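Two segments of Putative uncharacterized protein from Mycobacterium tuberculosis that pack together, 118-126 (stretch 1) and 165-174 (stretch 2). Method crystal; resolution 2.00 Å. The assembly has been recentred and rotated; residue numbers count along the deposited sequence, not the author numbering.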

ATOM      1  N   GLN A 118       2.822  -7.112  15.086  1.00  9.27           N
ATOM      2  CA  GLN A 118       3.951  -6.869  14.203  1.00  8.65           C
ATOM      3  C   GLN A 118       3.441  -6.191  12.940  1.00  8.57           C
ATOM      4  O   GLN A 118       2.337  -6.484  12.471  1.00  9.56           O
ATOM      5  CB  GLN A 118       4.666  -8.183  13.853  1.00  7.65           C
ATOM      6  CG  GLN A 118       3.829  -9.184  13.066  1.00  7.27           C
ATOM      7  CD  GLN A 118       4.604 -10.440  12.710  1.00  7.22           C
ATOM      8  OE1 GLN A 118       5.667 -10.374  12.093  1.00  8.31           O
ATOM      9  NE2 GLN A 118       4.069 -11.595  13.091  1.00  8.90           N
ATOM     10  N   GLY A 119       4.239  -5.269  12.410  1.00  9.23           N
ATOM     11  CA  GLY A 119       3.870  -4.552  11.204  1.00  8.76           C
ATOM     12  C   GLY A 119       4.920  -4.704  10.122  1.00  8.75           C
ATOM     13  O   GLY A 119       6.007  -5.232  10.365  1.00  8.92           O
ATOM     14  N   LEU A 120       4.598  -4.230   8.923  1.00  7.34           N
ATOM     15  CA  LEU A 120       5.498  -4.325   7.779  1.00  6.92           C
ATOM     16  C   LEU A 120       6.533  -3.208   7.767  1.00  7.49           C
ATOM     17  O   LEU A 120       6.341  -2.172   7.134  1.00  8.50           O
ATOM     18  CB  LEU A 120       4.685  -4.289   6.484  1.00  7.75           C
ATOM     19  CG  LEU A 120       5.464  -4.480   5.181  1.00  8.22           C
ATOM     20  CD1 LEU A 120       6.083  -5.870   5.136  1.00 10.27           C
ATOM     21  CD2 LEU A 120       4.516  -4.287   4.013  1.00  8.67           C
ATOM     22  N   HIS A 121       7.642  -3.421   8.461  1.00  7.42           N
ATOM     23  CA  HIS A 121       8.687  -2.408   8.510  1.00  8.06           C
ATOM     24  C   HIS A 121       9.181  -2.093   7.109  1.00  7.10           C
ATOM     25  O   HIS A 121       9.407  -2.986   6.294  1.00  7.45           O
ATOM     26  CB  HIS A 121       9.831  -2.891   9.400  1.00  7.62           C
ATOM     27  CG  HIS A 121       9.386  -3.247  10.781  1.00  7.98           C
ATOM     28  ND1 HIS A 121       9.082  -2.299  11.735  1.00 11.63           N
ATOM     29  CD2 HIS A 121       9.100  -4.446  11.338  1.00  7.39           C
ATOM     30  CE1 HIS A 121       8.624  -2.900  12.818  1.00  7.51           C
ATOM     31  NE2 HIS A 121       8.623  -4.203  12.603  1.00 12.25           N
ATOM     32  N   MET A 122       9.342  -0.803   6.846  1.00  7.86           N
ATOM     33  CA  MET A 122       9.778  -0.311   5.553  1.00  8.12           C
ATOM     34  C   MET A 122      10.948  -1.081   4.937  1.00  9.27           C
ATOM     35  O   MET A 122      10.858  -1.548   3.801  1.00  8.74           O
ATOM     36  CB  MET A 122      10.129   1.177   5.682  1.00 14.11           C
ATOM     37  CG  MET A 122      10.245   1.948   4.375  1.00 21.71           C
ATOM     38  SD  MET A 122      11.566   1.406   3.289  1.00 33.68           S
ATOM     39  CE  MET A 122      12.961   1.714   4.257  1.00 29.20           C
ATOM     40  N   TRP A 123      12.042  -1.234   5.676  1.00  8.40           N
ATOM     41  CA  TRP A 123      13.197  -1.911   5.107  1.00  8.82           C
ATOM     42  C   TRP A 123      12.960  -3.366   4.740  1.00  8.36           C
ATOM     43  O   TRP A 123      13.619  -3.899   3.847  1.00  9.58           O
ATOM     44  CB  TRP A 123      14.425  -1.778   6.025  1.00  8.98           C
ATOM     45  CG  TRP A 123      14.447  -2.614   7.281  1.00  9.11           C
ATOM     46  CD1 TRP A 123      13.694  -2.439   8.409  1.00  8.77           C
ATOM     47  CD2 TRP A 123      15.331  -3.708   7.555  1.00  9.39           C
ATOM     48  NE1 TRP A 123      14.060  -3.352   9.372  1.00  8.81           N
ATOM     49  CE2 TRP A 123      15.064  -4.143   8.873  1.00  9.50           C
ATOM     50  CE3 TRP A 123      16.327  -4.359   6.815  1.00 11.71           C
ATOM     51  CZ2 TRP A 123      15.760  -5.203   9.468  1.00 10.24           C
ATOM     52  CZ3 TRP A 123      17.019  -5.414   7.406  1.00 10.84           C
ATOM     53  CH2 TRP A 123      16.731  -5.823   8.721  1.00 11.12           C
ATOM     54  N   LEU A 124      12.010  -4.004   5.411  1.00  8.79           N
ATOM     55  CA  LEU A 124      11.705  -5.398   5.125  1.00  8.67           C
ATOM     56  C   LEU A 124      10.793  -5.490   3.905  1.00  9.76           C
ATOM     57  O   LEU A 124      10.808  -6.487   3.186  1.00  9.81           O
ATOM     58  CB  LEU A 124      11.058  -6.050   6.346  1.00  9.19           C
ATOM     59  CG  LEU A 124      11.979  -6.051   7.572  1.00  9.76           C
ATOM     60  CD1 LEU A 124      11.201  -6.517   8.793  1.00 11.79           C
ATOM     61  CD2 LEU A 124      13.192  -6.944   7.322  1.00 10.02           C
ATOM     62  N   ALA A 125      10.002  -4.448   3.671  1.00  8.89           N
ATOM     63  CA  ALA A 125       9.120  -4.419   2.509  1.00 11.65           C
ATOM     64  C   ALA A 125       9.995  -4.151   1.285  1.00 13.66           C
ATOM     65  O   ALA A 125       9.720  -4.640   0.189  1.00 15.21           O
ATOM     66  CB  ALA A 125       8.078  -3.321   2.665  1.00 12.06           C
ATOM     67  N   GLU A 126      11.053  -3.369   1.479  1.00 13.02           N
ATOM     68  CA  GLU A 126      11.975  -3.055   0.392  1.00 14.05           C
ATOM     69  C   GLU A 126      12.900  -4.241   0.144  1.00 14.78           C
ATOM     70  O   GLU A 126      13.335  -4.473  -0.985  1.00 16.10           O
ATOM     71  CB  GLU A 126      12.822  -1.826   0.740  1.00 14.64           C
ATOM     72  CG  GLU A 126      12.071  -0.501   0.786  1.00 19.34           C
ATOM     73  CD  GLU A 126      11.821   0.092  -0.590  1.00 20.91           C
ATOM     74  OE1 GLU A 126      12.457  -0.364  -1.563  1.00 24.04           O
ATOM     75  OE2 GLU A 126      10.998   1.028  -0.697  1.00 22.84           O
ATOM     76  N   PHE A 165      10.097   9.465   0.593  1.00 40.80           N
ATOM     77  CA  PHE A 165      10.531   8.219   1.200  1.00 38.92           C
ATOM     78  C   PHE A 165      10.071   8.122   2.644  1.00 37.24           C
ATOM     79  O   PHE A 165       9.507   9.067   3.194  1.00 37.65           O
ATOM     80  CB  PHE A 165      12.055   8.096   1.109  1.00 39.28           C
ATOM     81  CG  PHE A 165      12.571   8.029  -0.303  1.00 39.55           C
ATOM     82  CD1 PHE A 165      12.366   9.088  -1.180  1.00 40.11           C
ATOM     83  CD2 PHE A 165      13.232   6.896  -0.767  1.00 40.15           C
ATOM     84  CE1 PHE A 165      12.811   9.024  -2.499  1.00 39.27           C
ATOM     85  CE2 PHE A 165      13.682   6.822  -2.084  1.00 39.43           C
ATOM     86  CZ  PHE A 165      13.468   7.888  -2.952  1.00 39.44           C
ATOM     87  N   MET A 166      10.313   6.968   3.249  1.00 34.29           N
ATOM     88  CA  MET A 166       9.909   6.715   4.624  1.00 30.76           C
ATOM     89  C   MET A 166      11.101   6.202   5.426  1.00 27.85           C
ATOM     90  O   MET A 166      12.024   5.611   4.862  1.00 29.07           O
ATOM     91  CB  MET A 166       8.784   5.677   4.622  1.00 30.68           C
ATOM     92  CG  MET A 166       8.291   5.237   5.982  1.00 29.61           C
ATOM     93  SD  MET A 166       7.031   3.954   5.809  1.00 29.11           S
ATOM     94  CE  MET A 166       5.538   4.943   5.813  1.00 28.55           C
ATOM     95  N   ALA A 167      11.088   6.433   6.736  1.00 24.51           N
ATOM     96  CA  ALA A 167      12.174   5.959   7.587  1.00 20.80           C
ATOM     97  C   ALA A 167      12.196   4.437   7.504  1.00 18.56           C
ATOM     98  O   ALA A 167      11.145   3.800   7.459  1.00 16.74           O
ATOM     99  CB  ALA A 167      11.955   6.406   9.026  1.00 21.40           C
ATOM    100  N   ALA A 168      13.394   3.863   7.490  1.00 15.32           N
ATOM    101  CA  ALA A 168      13.561   2.416   7.385  1.00 13.72           C
ATOM    102  C   ALA A 168      12.811   1.607   8.437  1.00 13.00           C
ATOM    103  O   ALA A 168      12.410   0.472   8.182  1.00 11.48           O
ATOM    104  CB  ALA A 168      15.048   2.065   7.428  1.00 13.37           C
ATOM    105  N   TYR A 169      12.607   2.186   9.615  1.00 12.16           N
ATOM    106  CA  TYR A 169      11.927   1.482  10.697  1.00 12.55           C
ATOM    107  C   TYR A 169      10.420   1.720  10.773  1.00 11.46           C
ATOM    108  O   TYR A 169       9.729   1.078  11.562  1.00 12.02           O
ATOM    109  CB  TYR A 169      12.571   1.870  12.030  1.00 15.07           C
ATOM    110  CG  TYR A 169      12.527   3.354  12.299  1.00 17.66           C
ATOM    111  CD1 TYR A 169      11.368   3.961  12.780  1.00 19.57           C
ATOM    112  CD2 TYR A 169      13.633   4.161  12.033  1.00 20.11           C
ATOM    113  CE1 TYR A 169      11.309   5.335  12.992  1.00 21.83           C
ATOM    114  CE2 TYR A 169      13.585   5.536  12.239  1.00 21.09           C
ATOM    115  CZ  TYR A 169      12.421   6.115  12.718  1.00 22.53           C
ATOM    116  OH  TYR A 169      12.370   7.474  12.929  1.00 25.82           O
ATOM    117  N   GLU A 170       9.914   2.639   9.958  1.00 11.11           N
ATOM    118  CA  GLU A 170       8.485   2.948   9.958  1.00 13.16           C
ATOM    119  C   GLU A 170       7.668   1.861   9.269  1.00 11.88           C
ATOM    120  O   GLU A 170       8.182   1.128   8.429  1.00 11.97           O
ATOM    121  CB  GLU A 170       8.230   4.284   9.261  1.00 15.15           C
ATOM    122  CG  GLU A 170       8.659   5.508  10.053  1.00 22.54           C
ATOM    123  CD  GLU A 170       8.314   6.803   9.340  1.00 24.84           C
ATOM    124  OE1 GLU A 170       8.964   7.121   8.322  1.00 27.47           O
ATOM    125  OE2 GLU A 170       7.382   7.499   9.792  1.00 28.98           O
ATOM    126  N   LEU A 171       6.390   1.765   9.622  1.00 11.08           N
ATOM    127  CA  LEU A 171       5.517   0.761   9.021  1.00 10.34           C
ATOM    128  C   LEU A 171       5.041   1.193   7.639  1.00 11.12           C
ATOM    129  O   LEU A 171       4.582   2.322   7.447  1.00 12.57           O
ATOM    130  CB  LEU A 171       4.318   0.482   9.932  1.00 10.76           C
ATOM    131  CG  LEU A 171       4.644  -0.010  11.347  1.00 11.21           C
ATOM    132  CD1 LEU A 171       3.357  -0.375  12.063  1.00 12.90           C
ATOM    133  CD2 LEU A 171       5.565  -1.221  11.284  1.00 11.14           C
ATOM    134  N   GLU A 172       5.157   0.277   6.683  1.00 10.11           N
ATOM    135  CA  GLU A 172       4.771   0.521   5.298  1.00  9.78           C
ATOM    136  C   GLU A 172       3.433  -0.110   4.922  1.00  7.80           C
ATOM    137  O   GLU A 172       2.950  -1.030   5.588  1.00  7.97           O
ATOM    138  CB  GLU A 172       5.846  -0.028   4.354  1.00 12.39           C
ATOM    139  CG  GLU A 172       6.785   1.004   3.755  1.00 16.63           C
ATOM    140  CD  GLU A 172       6.092   1.938   2.777  1.00 14.75           C
ATOM    141  OE1 GLU A 172       6.807   2.608   2.006  1.00 17.47           O
ATOM    142  OE2 GLU A 172       4.842   2.017   2.784  1.00 12.41           O
ATOM    143  N   GLU A 173       2.862   0.387   3.830  1.00  7.22           N
ATOM    144  CA  GLU A 173       1.594  -0.109   3.317  1.00  7.05           C
ATOM    145  C   GLU A 173       1.804  -1.357   2.468  1.00  5.65           C
ATOM    146  O   GLU A 173       2.887  -1.580   1.918  1.00  6.84           O
ATOM    147  CB  GLU A 173       0.907   0.964   2.480  1.00  6.97           C
ATOM    148  CG  GLU A 173       0.526   2.209   3.251  1.00  8.97           C
ATOM    149  CD  GLU A 173      -0.210   3.196   2.379  1.00 10.36           C
ATOM    150  OE1 GLU A 173       0.283   3.467   1.267  1.00 12.11           O
ATOM    151  OE2 GLU A 173      -1.270   3.700   2.803  1.00 14.65           O
ATOM    152  N   CYS A 174       0.745  -2.146   2.333  1.00  5.79           N
ATOM    153  CA  CYS A 174       0.807  -3.396   1.583  1.00  5.45           C
ATOM    154  C   CYS A 174       1.148  -3.289   0.103  1.00  6.00           C
ATOM    155  O   CYS A 174       1.570  -4.280  -0.492  1.00  5.65           O
ATOM    156  CB  CYS A 174      -0.508  -4.162   1.747  1.00  4.94           C
ATOM    157  SG  CYS A 174      -0.943  -4.530   3.472  1.00  5.52           S
TER
HETATM  158  O   HOH W   1      10.162   3.154   1.360  1.00 34.13           O

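The contact is written first in backbone. Leu120 O accepts from Glu172 N at 2.8 Å, and Met122 N donates to Glu170 O, also at 2.8 Å; together they bridge His121 and Leu171, whose CA atoms lie 4.5 Å apart. One step further on, Trp123 N reaches Ala168 O at 3.1 Å. Met122 and Trp123 open a helix, where backbone NH groups have no preceding turn to bond to, so the second stretch supplies the acceptors. The type I turn from Ala167 to Glu170 carries both of these carbonyls, and Glu170 braces it from within: chi1 m and chi2 t bring Glu170 OE1 to 2.7 Å from Ala167 N, while the CA-to-CB bond points away from the first stretch.

Against this frame the side chains take up definite roles. The CA-to-CB bond of Met122 points toward the second stretch, and Met122 has the largest area covered by it. Its t, m, m rotamer folds the chain over the turn instead of extending it, so that Met122 CE lies 3.3 Å from Ala168 CA and 3.8 Å from Ala168 CB. Further back along the same side chain, Met122 CG packs 4.0 Å from Met166 CB and 3.6 Å from Glu172 CG. Ala168 offers only a methyl, and Ala168 CB also meets Trp123 CB at 4.1 Å, beside the bond from Trp123 N to Ala168 O.

His121, at the N-cap position, has chi1 m with chi2 at -76°, which places His121 ND1 3.4 Å from Tyr169 O. The hydrogen bond is weak in length but nearly straight at 172°, and the carbonyl lies at the ring edge, near its plane, where the N-H can point at it. His121 ND1 is also 3.7 Å from Leu171 CD2. In Leu171, which has the common m, t rotamer, the CA-to-CB bond runs sideways to the first stretch, yet the end of the side chain comes nearer, and Leu171 CD2 also rests 3.7 Å from Gly119 C. Glycine makes that approach possible: an ideal CB on Gly119 would stand 2.7 Å from Leu171 CD2, a clash.

Glu172 is the unusual acid. Its CA-to-CB bond points toward the first stretch, chi1 is -102°, between wells, and its aliphatic part serves as packing, with Glu172 CB 4.3 Å from Ala125 CB. Its carboxylate is not left idle: Glu172 OE2 accepts from Glu173 N at 2.8 Å, and the O of water 1 donates to Glu126 OE2 at 3.1 Å and, weakly, to Glu172 OE1 at 3.5 Å. The rule to read here is that a buried acid can pack by its methylenes when its oxygens find partners.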